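Local coordinates for protein alpha-1,2-mannosyltransferase (Ktr4), putative (Neosartorya fumigata, PDB 7BOP) that belongs to a fungal mannosyltransferase family of the GT-A clan and holds guanosine-5'-diphosphate and a manganese ion in its pocket, at residues Y189-E194 with S281-G286; F98-I103 with D206-M211. All coordinates share one frame; numbering follows the deposited sequence.

Contact 1: residues Y189-E194 with S281-G286; sequences YYWRVE and SNFEIG. With MN (manganese (II) ion), chain G; GDP (guanosine-5'-diphosphate), chain H.
Ser281 O sits over the centre of the Arg192 guanidinium face, 3.2 Å from Arg192 CZ, a carbonyl laid against the flat of a cation without hydrogen bonding to it. Arg192 belongs to strand 189-192, which pairs antiparallel with 284-287 in the mixed sheet of this GT-A fold; Ser281 lies in the loop leading into the latter. Tyr190 and Gly286 form a hydrogen-bonded pair, Tyr190 N reaching Gly286 O at 3.0 Å, and Trp191 and Ile285 the adjacent non-hydrogen-bonded one. With chi1 at 73°, Tyr190 CG lies between its own N and carbonyl carbon, and the ring folds over Gly286, which, having no side chain, lets CE1 come within 3.5 Å of Gly286 CA. The phenol OH then donates to Glu284 OE2 at 2.6 Å, meeting it 52° above the carboxylate plane. A water joins the same OE2 to Arg192 NH1. Tyr218 and His320 bond to Glu284 OE1, while Asp316 forms a salt bridge with Arg192, so these buried charges are well partnered. On the opposite face of the sheet, Ile285 CG1 makes a CH-pi contact, 3.8 Å from the centroid of the five-membered ring of Trp191, and Phe283 meets the indole obliquely. Arg192, its chain extended from CG to NE, also bridges to Glu194, NH2 to OE1 at 3.1 Å, which probably steadies the carboxylate at the metal site. His343 and GDP oxygens O2A and O2B join that site, where Glu194 OE2 binds manganese at 2.0 Å.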
ATOM      1  N   TYR A 189      12.055   7.857  -1.865  1.00 31.48           N
ATOM      2  CA  TYR A 189      10.622   7.760  -1.537  1.00 31.93           C
ATOM      3  C   TYR A 189       9.786   7.478  -2.755  1.00 32.04           C
ATOM      4  O   TYR A 189      10.122   7.885  -3.867  1.00 31.12           O
ATOM      5  CB  TYR A 189      10.123   9.027  -0.830  1.00 31.39           C
ATOM      6  CG  TYR A 189      10.855   9.296   0.463  1.00 32.20           C
ATOM      7  CD1 TYR A 189      10.434   8.722   1.657  1.00 33.10           C
ATOM      8  CD2 TYR A 189      11.987  10.106   0.488  1.00 32.77           C
ATOM      9  CE1 TYR A 189      11.115   8.950   2.848  1.00 34.28           C
ATOM     10  CE2 TYR A 189      12.677  10.340   1.669  1.00 34.15           C
ATOM     11  CZ  TYR A 189      12.242   9.763   2.846  1.00 33.13           C
ATOM     12  OH  TYR A 189      12.929   9.992   4.018  1.00 34.66           O
ATOM     13  N   TYR A 190       8.684   6.768  -2.543  1.00 29.98           N
ATOM     14  CA  TYR A 190       7.745   6.475  -3.603  1.00 28.63           C
ATOM     15  C   TYR A 190       6.330   6.694  -3.096  1.00 30.24           C
ATOM     16  O   TYR A 190       6.066   6.573  -1.889  1.00 28.02           O
ATOM     17  CB  TYR A 190       7.926   5.038  -4.107  1.00 29.24           C
ATOM     18  CG  TYR A 190       7.421   3.982  -3.132  1.00 29.22           C
ATOM     19  CD1 TYR A 190       8.196   3.590  -2.049  1.00 29.15           C
ATOM     20  CD2 TYR A 190       6.164   3.389  -3.296  1.00 30.32           C
ATOM     21  CE1 TYR A 190       7.739   2.640  -1.145  1.00 29.99           C
ATOM     22  CE2 TYR A 190       5.701   2.427  -2.400  1.00 29.87           C
ATOM     23  CZ  TYR A 190       6.492   2.066  -1.325  1.00 30.12           C
ATOM     24  OH  TYR A 190       6.057   1.131  -0.416  1.00 29.56           O
ATOM     25  N   TRP A 191       5.446   7.024  -4.027  1.00 29.80           N
ATOM     26  CA  TRP A 191       3.994   7.061  -3.802  1.00 30.19           C
ATOM     27  C   TRP A 191       3.424   6.108  -4.847  1.00 30.87           C
ATOM     28  O   TRP A 191       3.416   6.411  -6.043  1.00 31.11           O
ATOM     29  CB  TRP A 191       3.451   8.485  -3.967  1.00 29.86           C
ATOM     30  CG  TRP A 191       1.968   8.694  -3.717  1.00 30.28           C
ATOM     31  CD1 TRP A 191       0.973   7.756  -3.754  1.00 29.82           C
ATOM     32  CD2 TRP A 191       1.323   9.939  -3.427  1.00 31.99           C
ATOM     33  NE1 TRP A 191      -0.232   8.328  -3.489  1.00 30.53           N
ATOM     34  CE2 TRP A 191      -0.058   9.669  -3.280  1.00 31.86           C
ATOM     35  CE3 TRP A 191       1.779  11.253  -3.255  1.00 31.70           C
ATOM     36  CZ2 TRP A 191      -0.989  10.659  -2.969  1.00 32.25           C
ATOM     37  CZ3 TRP A 191       0.849  12.248  -2.954  1.00 33.24           C
ATOM     38  CH2 TRP A 191      -0.524  11.940  -2.809  1.00 32.92           C
ATOM     39  N   ARG A 192       2.969   4.946  -4.385  1.00 30.03           N
ATOM     40  CA  ARG A 192       2.374   3.946  -5.250  1.00 30.06           C
ATOM     41  C   ARG A 192       0.934   4.318  -5.591  1.00 30.39           C
ATOM     42  O   ARG A 192       0.134   4.623  -4.704  1.00 28.63           O
ATOM     43  CB  ARG A 192       2.420   2.564  -4.589  1.00 30.14           C
ATOM     44  CG  ARG A 192       1.641   1.498  -5.347  1.00 31.44           C
ATOM     45  CD  ARG A 192       1.928   0.123  -4.785  1.00 33.39           C
ATOM     46  NE  ARG A 192       0.879  -0.824  -5.142  1.00 33.94           N
ATOM     47  CZ  ARG A 192       0.719  -2.024  -4.585  1.00 35.55           C
ATOM     48  NH1 ARG A 192       1.551  -2.456  -3.637  1.00 34.37           N
ATOM     49  NH2 ARG A 192      -0.290  -2.797  -4.981  1.00 36.04           N
ATOM     50  N   VAL A 193       0.615   4.237  -6.880  1.00 29.48           N
ATOM     51  CA  VAL A 193      -0.685   4.581  -7.407  1.00 31.88           C
ATOM     52  C   VAL A 193      -1.192   3.420  -8.261  1.00 32.68           C
ATOM     53  O   VAL A 193      -0.416   2.800  -8.996  1.00 33.32           O
ATOM     54  CB  VAL A 193      -0.580   5.845  -8.298  1.00 35.15           C
ATOM     55  CG1 VAL A 193      -1.948   6.274  -8.797  1.00 35.69           C
ATOM     56  CG2 VAL A 193       0.098   6.971  -7.530  1.00 36.08           C
ATOM     57  N   GLU A 194      -2.492   3.140  -8.167  1.00 32.25           N
ATOM     58  CA  GLU A 194      -3.152   2.165  -9.022  1.00 32.55           C
ATOM     59  C   GLU A 194      -4.180   2.843  -9.909  1.00 33.09           C
ATOM     60  O   GLU A 194      -4.732   3.872  -9.531  1.00 32.63           O
ATOM     61  CB  GLU A 194      -3.889   1.116  -8.185  1.00 35.52           C
ATOM     62  CG  GLU A 194      -2.967   0.133  -7.495  1.00 37.32           C
ATOM     63  CD  GLU A 194      -3.634  -1.173  -7.065  1.00 38.70           C
ATOM     64  OE1 GLU A 194      -2.891  -1.892  -6.363  1.00 38.61           O
ATOM     65  OE2 GLU A 194      -4.834  -1.495  -7.399  1.00 40.68           O
ATOM     66  N   SER A 281      -2.421  -1.683   0.477  1.00 28.96           N
ATOM     67  CA  SER A 281      -1.227  -1.278  -0.269  1.00 28.86           C
ATOM     68  C   SER A 281      -1.434  -0.696  -1.669  1.00 29.93           C
ATOM     69  O   SER A 281      -0.464  -0.216  -2.267  1.00 28.16           O
ATOM     70  CB  SER A 281      -0.272  -2.460  -0.368  1.00 28.66           C
ATOM     71  OG  SER A 281      -0.823  -3.458  -1.206  1.00 27.97           O
ATOM     72  N   ASN A 282      -2.644  -0.758  -2.220  1.00 28.04           N
ATOM     73  CA  ASN A 282      -2.910  -0.024  -3.470  1.00 29.96           C
ATOM     74  C   ASN A 282      -2.537   1.469  -3.356  1.00 30.49           C
ATOM     75  O   ASN A 282      -2.143   2.087  -4.345  1.00 31.00           O
ATOM     76  CB  ASN A 282      -4.343  -0.209  -3.969  1.00 30.25           C
ATOM     77  CG  ASN A 282      -5.380   0.026  -2.897  1.00 31.32           C
ATOM     78  OD1 ASN A 282      -5.607   1.148  -2.452  1.00 30.51           O
ATOM     79  ND2 ASN A 282      -6.032  -1.048  -2.491  1.00 32.84           N
ATOM     80  N   PHE A 283      -2.656   2.020  -2.145  1.00 29.49           N
ATOM     81  CA  PHE A 283      -2.068   3.311  -1.765  1.00 29.36           C
ATOM     82  C   PHE A 283      -0.891   3.049  -0.839  1.00 30.56           C
ATOM     83  O   PHE A 283      -1.050   2.341   0.168  1.00 30.79           O
ATOM     84  CB  PHE A 283      -3.090   4.175  -1.001  1.00 29.68           C
ATOM     85  CG  PHE A 283      -2.502   5.434  -0.398  1.00 29.85           C
ATOM     86  CD1 PHE A 283      -1.832   5.400   0.827  1.00 29.55           C
ATOM     87  CD2 PHE A 283      -2.605   6.652  -1.060  1.00 30.57           C
ATOM     88  CE1 PHE A 283      -1.276   6.543   1.374  1.00 29.67           C
ATOM     89  CE2 PHE A 283      -2.053   7.805  -0.513  1.00 31.92           C
ATOM     90  CZ  PHE A 283      -1.386   7.749   0.704  1.00 30.99           C
ATOM     91  N   GLU A 284       0.263   3.646  -1.143  1.00 28.50           N
ATOM     92  CA  GLU A 284       1.421   3.641  -0.245  1.00 29.68           C
ATOM     93  C   GLU A 284       2.260   4.866  -0.520  1.00 29.41           C
ATOM     94  O   GLU A 284       2.463   5.219  -1.687  1.00 28.62           O
ATOM     95  CB  GLU A 284       2.332   2.427  -0.466  1.00 31.42           C
ATOM     96  CG  GLU A 284       1.724   1.088  -0.130  1.00 32.05           C
ATOM     97  CD  GLU A 284       2.732  -0.049  -0.092  1.00 33.29           C
ATOM     98  OE1 GLU A 284       2.520  -0.975   0.726  1.00 31.99           O
ATOM     99  OE2 GLU A 284       3.737  -0.028  -0.853  1.00 32.37           O
ATOM    100  N   ILE A 285       2.738   5.500   0.546  1.00 29.41           N
ATOM    101  CA  ILE A 285       3.844   6.449   0.456  1.00 30.17           C
ATOM    102  C   ILE A 285       4.923   5.881   1.361  1.00 32.08           C
ATOM    103  O   ILE A 285       4.700   5.732   2.560  1.00 32.45           O
ATOM    104  CB  ILE A 285       3.435   7.868   0.868  1.00 30.57           C
ATOM    105  CG1 ILE A 285       2.351   8.400  -0.086  1.00 30.65           C
ATOM    106  CG2 ILE A 285       4.660   8.784   0.860  1.00 32.88           C
ATOM    107  CD1 ILE A 285       1.707   9.709   0.334  1.00 31.32           C
ATOM    108  N   GLY A 286       6.082   5.536   0.798  1.00 29.55           N
ATOM    109  CA  GLY A 286       7.069   4.786   1.560  1.00 30.29           C
ATOM    110  C   GLY A 286       8.517   5.146   1.320  1.00 31.44           C
ATOM    111  O   GLY A 286       8.860   5.749   0.305  1.00 30.08           O
TER
HETATM  112 MN    MN G 401      -6.535  -2.419  -7.816  1.00 43.95          MN
HETATM  113  PB  GDP H 402      -6.476  -5.494  -6.874  1.00 50.77           P
HETATM  114  O1B GDP H 402      -7.828  -5.903  -7.386  1.00 50.65           O
HETATM  115  O2B GDP H 402      -6.307  -3.977  -6.677  1.00 47.74           O
HETATM  116  O3B GDP H 402      -5.934  -6.313  -5.719  1.00 48.79           O
HETATM  117  O3A GDP H 402      -5.535  -5.922  -8.129  1.00 49.25           O
HETATM  118  PA  GDP H 402      -5.246  -5.028  -9.451  1.00 48.06           P
HETATM  119  O1A GDP H 402      -5.710  -5.771 -10.680  1.00 47.04           O
HETATM  120  O2A GDP H 402      -5.702  -3.578  -9.169  1.00 48.67           O
HETATM  121  O5' GDP H 402      -3.642  -5.158  -9.421  1.00 46.05           O
HETATM  122  C5' GDP H 402      -2.857  -4.423  -8.481  1.00 46.57           C
HETATM  123  C4' GDP H 402      -1.911  -3.477  -9.215  1.00 46.69           C
HETATM  124  O4' GDP H 402      -1.004  -4.245 -10.011  1.00 46.54           O
HETATM  125  C3' GDP H 402      -2.596  -2.538 -10.199  1.00 45.40           C
HETATM  126  O3' GDP H 402      -1.819  -1.330 -10.251  1.00 43.60           O
HETATM  127  C2' GDP H 402      -2.574  -3.288 -11.521  1.00 46.38           C
HETATM  128  O2' GDP H 402      -2.572  -2.404 -12.642  1.00 44.16           O
HETATM  129  C1' GDP H 402      -1.271  -4.072 -11.406  1.00 45.21           C
HETATM  130  N9  GDP H 402      -1.201  -5.415 -12.031  1.00 47.09           N
HETATM  131  C8  GDP H 402      -1.806  -6.575 -11.647  1.00 45.68           C
HETATM  132  N7  GDP H 402      -1.428  -7.592 -12.458  1.00 44.77           N
HETATM  133  C5  GDP H 402      -0.565  -7.094 -13.365  1.00 45.48           C
HETATM  134  C6  GDP H 402       0.216  -7.611 -14.510  1.00 44.45           C
HETATM  135  O6  GDP H 402       0.125  -8.813 -14.808  1.00 41.97           O
HETATM  136  N1  GDP H 402       1.009  -6.762 -15.198  1.00 44.87           N
HETATM  137  C2  GDP H 402       1.117  -5.450 -14.864  1.00 44.27           C
HETATM  138  N2  GDP H 402       1.919  -4.622 -15.581  1.00 43.47           N
HETATM  139  N3  GDP H 402       0.419  -4.911 -13.834  1.00 43.81           N
HETATM  140  C4  GDP H 402      -0.408  -5.668 -13.069  1.00 44.89           C
HETATM  141  O   HOH W   1       4.176  -1.643  -3.109  1.00 35.68           O
HETATM  142  O   HOH W   2      -3.607   4.020  -5.552  1.00 32.23           O
HETATM  143  O   HOH W   3      -6.875  -0.930  -9.629  1.00 41.60           O
HETATM  144  O   HOH W   4      -8.562  -3.237  -8.650  1.00 43.11           O

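Contact 2: residues F98-I103 with D206-M211; sequences FNYPWI and DVFRFM
Tyr100 CG stands anti to its carbonyl carbon (chi1 -83°) and Asp206 CG anti to its backbone N (chi1 -177°), which brings phenol and carboxylate tip to tip. Tyr100 OH donates to the syn lone pair of Asp206 OD2 at 2.6 Å, with OD2 near the plane of the phenol ring and the two flat groups 70° apart. Tyr57 OH bonds to the same OD2, and Thr67 N to the Tyr100 hydroxyl. Asp206 is the N-cap of helix 207-213: its OD1 accepts from Arg209 N at 3.2 Å, approached from above the carboxylate plane, and more weakly from Phe208 N. One carboxylate thus caps the helix start and fixes the tyrosine. Phe208 turns its edge to the face of Tyr100 in a T-shaped stack, centroids 4.8 Å apart, with CD2 over the centre of the phenol ring. Phe98 lays one ring face against the backbone of Asp206, CZ 3.5 Å from Asp206 N. Phe98 also stacks on Trp94 of helix 80-98, and Phe208 reaches Ala69 and strand 189-192, so the contact fastens the N-terminal end of helix 207-213 to the turn that leads from helix 80-98 into strand 102-106.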
ATOM      1  N   PHE A  98       3.254  20.419  -7.194  1.00 34.90           N
ATOM      2  CA  PHE A  98       4.575  19.946  -6.784  1.00 33.94           C
ATOM      3  C   PHE A  98       5.387  19.322  -7.916  1.00 33.80           C
ATOM      4  O   PHE A  98       6.617  19.360  -7.880  1.00 34.43           O
ATOM      5  CB  PHE A  98       4.418  19.011  -5.573  1.00 32.11           C
ATOM      6  CG  PHE A  98       3.873  19.715  -4.371  1.00 31.49           C
ATOM      7  CD1 PHE A  98       4.677  20.580  -3.646  1.00 31.70           C
ATOM      8  CD2 PHE A  98       2.542  19.563  -3.990  1.00 31.73           C
ATOM      9  CE1 PHE A  98       4.189  21.257  -2.548  1.00 32.20           C
ATOM     10  CE2 PHE A  98       2.046  20.242  -2.895  1.00 32.01           C
ATOM     11  CZ  PHE A  98       2.868  21.088  -2.169  1.00 32.82           C
ATOM     12  N   ASN A  99       4.701  18.753  -8.910  1.00 33.30           N
ATOM     13  CA  ASN A  99       5.320  18.268 -10.144  1.00 34.42           C
ATOM     14  C   ASN A  99       6.416  17.224  -9.948  1.00 35.42           C
ATOM     15  O   ASN A  99       7.488  17.300 -10.560  1.00 31.61           O
ATOM     16  CB  ASN A  99       5.827  19.452 -10.976  1.00 35.14           C
ATOM     17  CG  ASN A  99       4.711  20.382 -11.364  1.00 33.75           C
ATOM     18  OD1 ASN A  99       3.840  20.012 -12.143  1.00 35.23           O
ATOM     19  ND2 ASN A  99       4.709  21.576 -10.809  1.00 35.08           N
ATOM     20  N   TYR A 100       6.144  16.251  -9.077  1.00 32.81           N
ATOM     21  CA  TYR A 100       7.007  15.088  -8.956  1.00 31.92           C
ATOM     22  C   TYR A 100       6.823  14.188 -10.191  1.00 30.68           C
ATOM     23  O   TYR A 100       5.738  14.152 -10.786  1.00 31.47           O
ATOM     24  CB  TYR A 100       6.724  14.333  -7.643  1.00 30.91           C
ATOM     25  CG  TYR A 100       7.433  14.913  -6.457  1.00 30.72           C
ATOM     26  CD1 TYR A 100       8.723  14.497  -6.135  1.00 31.06           C
ATOM     27  CD2 TYR A 100       6.837  15.892  -5.657  1.00 31.02           C
ATOM     28  CE1 TYR A 100       9.392  15.024  -5.048  1.00 31.82           C
ATOM     29  CE2 TYR A 100       7.505  16.430  -4.569  1.00 32.00           C
ATOM     30  CZ  TYR A 100       8.781  15.985  -4.266  1.00 31.79           C
ATOM     31  OH  TYR A 100       9.448  16.493  -3.193  1.00 32.20           O
ATOM     32  N   PRO A 101       7.883  13.476 -10.597  1.00 31.86           N
ATOM     33  CA  PRO A 101       7.780  12.628 -11.788  1.00 33.05           C
ATOM     34  C   PRO A 101       6.926  11.374 -11.575  1.00 33.95           C
ATOM     35  O   PRO A 101       6.795  10.895 -10.437  1.00 31.57           O
ATOM     36  CB  PRO A 101       9.222  12.218 -12.046  1.00 32.30           C
ATOM     37  CG  PRO A 101       9.853  12.224 -10.700  1.00 32.19           C
ATOM     38  CD  PRO A 101       9.187  13.318  -9.924  1.00 31.63           C
ATOM     39  N   TRP A 102       6.349  10.880 -12.676  1.00 34.11           N
ATOM     40  CA  TRP A 102       5.652   9.597 -12.720  1.00 33.89           C
ATOM     41  C   TRP A 102       6.558   8.551 -13.357  1.00 36.23           C
ATOM     42  O   TRP A 102       7.130   8.791 -14.438  1.00 35.76           O
ATOM     43  CB  TRP A 102       4.379   9.678 -13.551  1.00 34.12           C
ATOM     44  CG  TRP A 102       3.266  10.476 -12.995  1.00 35.05           C
ATOM     45  CD1 TRP A 102       3.107  11.834 -13.074  1.00 34.56           C
ATOM     46  CD2 TRP A 102       2.109   9.973 -12.317  1.00 33.96           C
ATOM     47  NE1 TRP A 102       1.930  12.202 -12.479  1.00 36.49           N
ATOM     48  CE2 TRP A 102       1.296  11.081 -12.004  1.00 35.09           C
ATOM     49  CE3 TRP A 102       1.686   8.695 -11.933  1.00 33.82           C
ATOM     50  CZ2 TRP A 102       0.078  10.952 -11.322  1.00 36.21           C
ATOM     51  CZ3 TRP A 102       0.475   8.563 -11.259  1.00 33.63           C
ATOM     52  CH2 TRP A 102      -0.313   9.685 -10.959  1.00 34.90           C
ATOM     53  N   ILE A 103       6.691   7.397 -12.698  1.00 33.50           N
ATOM     54  CA  ILE A 103       7.405   6.253 -13.250  1.00 33.76           C
ATOM     55  C   ILE A 103       6.435   5.075 -13.340  1.00 35.97           C
ATOM     56  O   ILE A 103       5.950   4.560 -12.314  1.00 34.07           O
ATOM     57  CB  ILE A 103       8.655   5.891 -12.423  1.00 33.57           C
ATOM     58  CG1 ILE A 103       9.515   7.135 -12.177  1.00 35.05           C
ATOM     59  CG2 ILE A 103       9.487   4.841 -13.140  1.00 34.41           C
ATOM     60  CD1 ILE A 103      10.729   6.910 -11.314  1.00 35.46           C
ATOM     61  N   ASP A 206       4.099  19.294   0.537  1.00 30.79           N
ATOM     62  CA  ASP A 206       4.878  18.267  -0.120  1.00 32.51           C
ATOM     63  C   ASP A 206       4.927  17.021   0.791  1.00 31.27           C
ATOM     64  O   ASP A 206       5.660  16.999   1.781  1.00 30.82           O
ATOM     65  CB  ASP A 206       6.280  18.803  -0.418  1.00 33.21           C
ATOM     66  CG  ASP A 206       7.145  17.825  -1.177  1.00 35.54           C
ATOM     67  OD1 ASP A 206       6.864  16.602  -1.138  1.00 33.97           O
ATOM     68  OD2 ASP A 206       8.140  18.281  -1.808  1.00 33.91           O
ATOM     69  N   VAL A 207       4.155  15.996   0.439  1.00 30.93           N
ATOM     70  CA  VAL A 207       4.028  14.807   1.298  1.00 31.33           C
ATOM     71  C   VAL A 207       5.342  14.052   1.400  1.00 31.13           C
ATOM     72  O   VAL A 207       5.625  13.443   2.425  1.00 29.86           O
ATOM     73  CB  VAL A 207       2.902  13.840   0.853  1.00 31.81           C
ATOM     74  CG1 VAL A 207       1.556  14.558   0.821  1.00 32.53           C
ATOM     75  CG2 VAL A 207       3.208  13.184  -0.484  1.00 33.29           C
ATOM     76  N   PHE A 208       6.152  14.104   0.346  1.00 29.87           N
ATOM     77  CA  PHE A 208       7.437  13.415   0.360  1.00 30.78           C
ATOM     78  C   PHE A 208       8.406  14.047   1.349  1.00 30.95           C
ATOM     79  O   PHE A 208       9.049  13.340   2.129  1.00 31.91           O
ATOM     80  CB  PHE A 208       8.062  13.368  -1.038  1.00 31.18           C
ATOM     81  CG  PHE A 208       7.358  12.458  -1.997  1.00 30.18           C
ATOM     82  CD1 PHE A 208       7.171  11.104  -1.698  1.00 30.08           C
ATOM     83  CD2 PHE A 208       6.929  12.928  -3.237  1.00 30.85           C
ATOM     84  CE1 PHE A 208       6.555  10.252  -2.606  1.00 30.09           C
ATOM     85  CE2 PHE A 208       6.312  12.073  -4.149  1.00 31.04           C
ATOM     86  CZ  PHE A 208       6.130  10.730  -3.835  1.00 30.93           C
ATOM     87  N   ARG A 209       8.492  15.371   1.347  1.00 31.24           N
ATOM     88  CA  ARG A 209       9.357  16.067   2.296  1.00 32.01           C
ATOM     89  C   ARG A 209       8.767  16.093   3.701  1.00 31.02           C
ATOM     90  O   ARG A 209       9.510  16.161   4.673  1.00 30.56           O
ATOM     91  CB  ARG A 209       9.694  17.463   1.794  1.00 34.02           C
ATOM     92  CG  ARG A 209      10.482  17.395   0.495  1.00 34.22           C
ATOM     93  CD  ARG A 209      11.054  18.743   0.104  1.00 35.62           C
ATOM     94  NE  ARG A 209      12.128  19.171   1.005  1.00 36.61           N
ATOM     95  CZ  ARG A 209      12.820  20.313   0.887  1.00 39.19           C
ATOM     96  NH1 ARG A 209      12.558  21.174  -0.097  1.00 37.58           N
ATOM     97  NH2 ARG A 209      13.775  20.597   1.770  1.00 39.27           N
ATOM     98  N   PHE A 210       7.444  16.001   3.811  1.00 30.23           N
ATOM     99  CA  PHE A 210       6.814  15.722   5.107  1.00 30.30           C
ATOM    100  C   PHE A 210       7.395  14.431   5.691  1.00 29.29           C
ATOM    101  O   PHE A 210       7.844  14.424   6.838  1.00 30.46           O
ATOM    102  CB  PHE A 210       5.279  15.664   4.977  1.00 31.02           C
ATOM    103  CG  PHE A 210       4.599  15.015   6.148  1.00 30.44           C
ATOM    104  CD1 PHE A 210       4.380  15.728   7.316  1.00 32.04           C
ATOM    105  CD2 PHE A 210       4.210  13.682   6.090  1.00 32.88           C
ATOM    106  CE1 PHE A 210       3.762  15.124   8.414  1.00 34.76           C
ATOM    107  CE2 PHE A 210       3.585  13.077   7.176  1.00 33.63           C
ATOM    108  CZ  PHE A 210       3.365  13.798   8.340  1.00 32.83           C
ATOM    109  N   MET A 211       7.439  13.371   4.880  1.00 29.98           N
ATOM    110  CA  MET A 211       8.010  12.075   5.284  1.00 32.03           C
ATOM    111  C   MET A 211       9.494  12.215   5.634  1.00 33.82           C
ATOM    112  O   MET A 211       9.946  11.756   6.686  1.00 31.56           O
ATOM    113  CB  MET A 211       7.897  11.020   4.181  1.00 33.00           C
ATOM    114  CG  MET A 211       6.487  10.683   3.712  1.00 37.16           C
ATOM    115  SD  MET A 211       5.608   9.593   4.818  1.00 40.02           S
ATOM    116  CE  MET A 211       6.500   8.055   4.630  1.00 36.66           C
TER

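In the fold
From the N terminus the chain passes strand 69-74 and helix 80-98 before residues 98-103, the first half of contact 2. It then runs to 189-194, the first half of contact 1, returns at 206-211 to close contact 2 across 102 intervening residues, and at 281-286 closes contact 1 across 86. The two loops therefore cross rather than nest. Contact 1 adds an antiparallel strand to the sheet, in which 69-74 lies between 102-106 and 189-192; contact 2 sets the start of helix 207-213 against the turn between helix 80-98 and parallel strand 102-106. They meet where Phe208 CZ packs 3.5 Å from Trp191 CB, and Met211 CE touches Ile285 O.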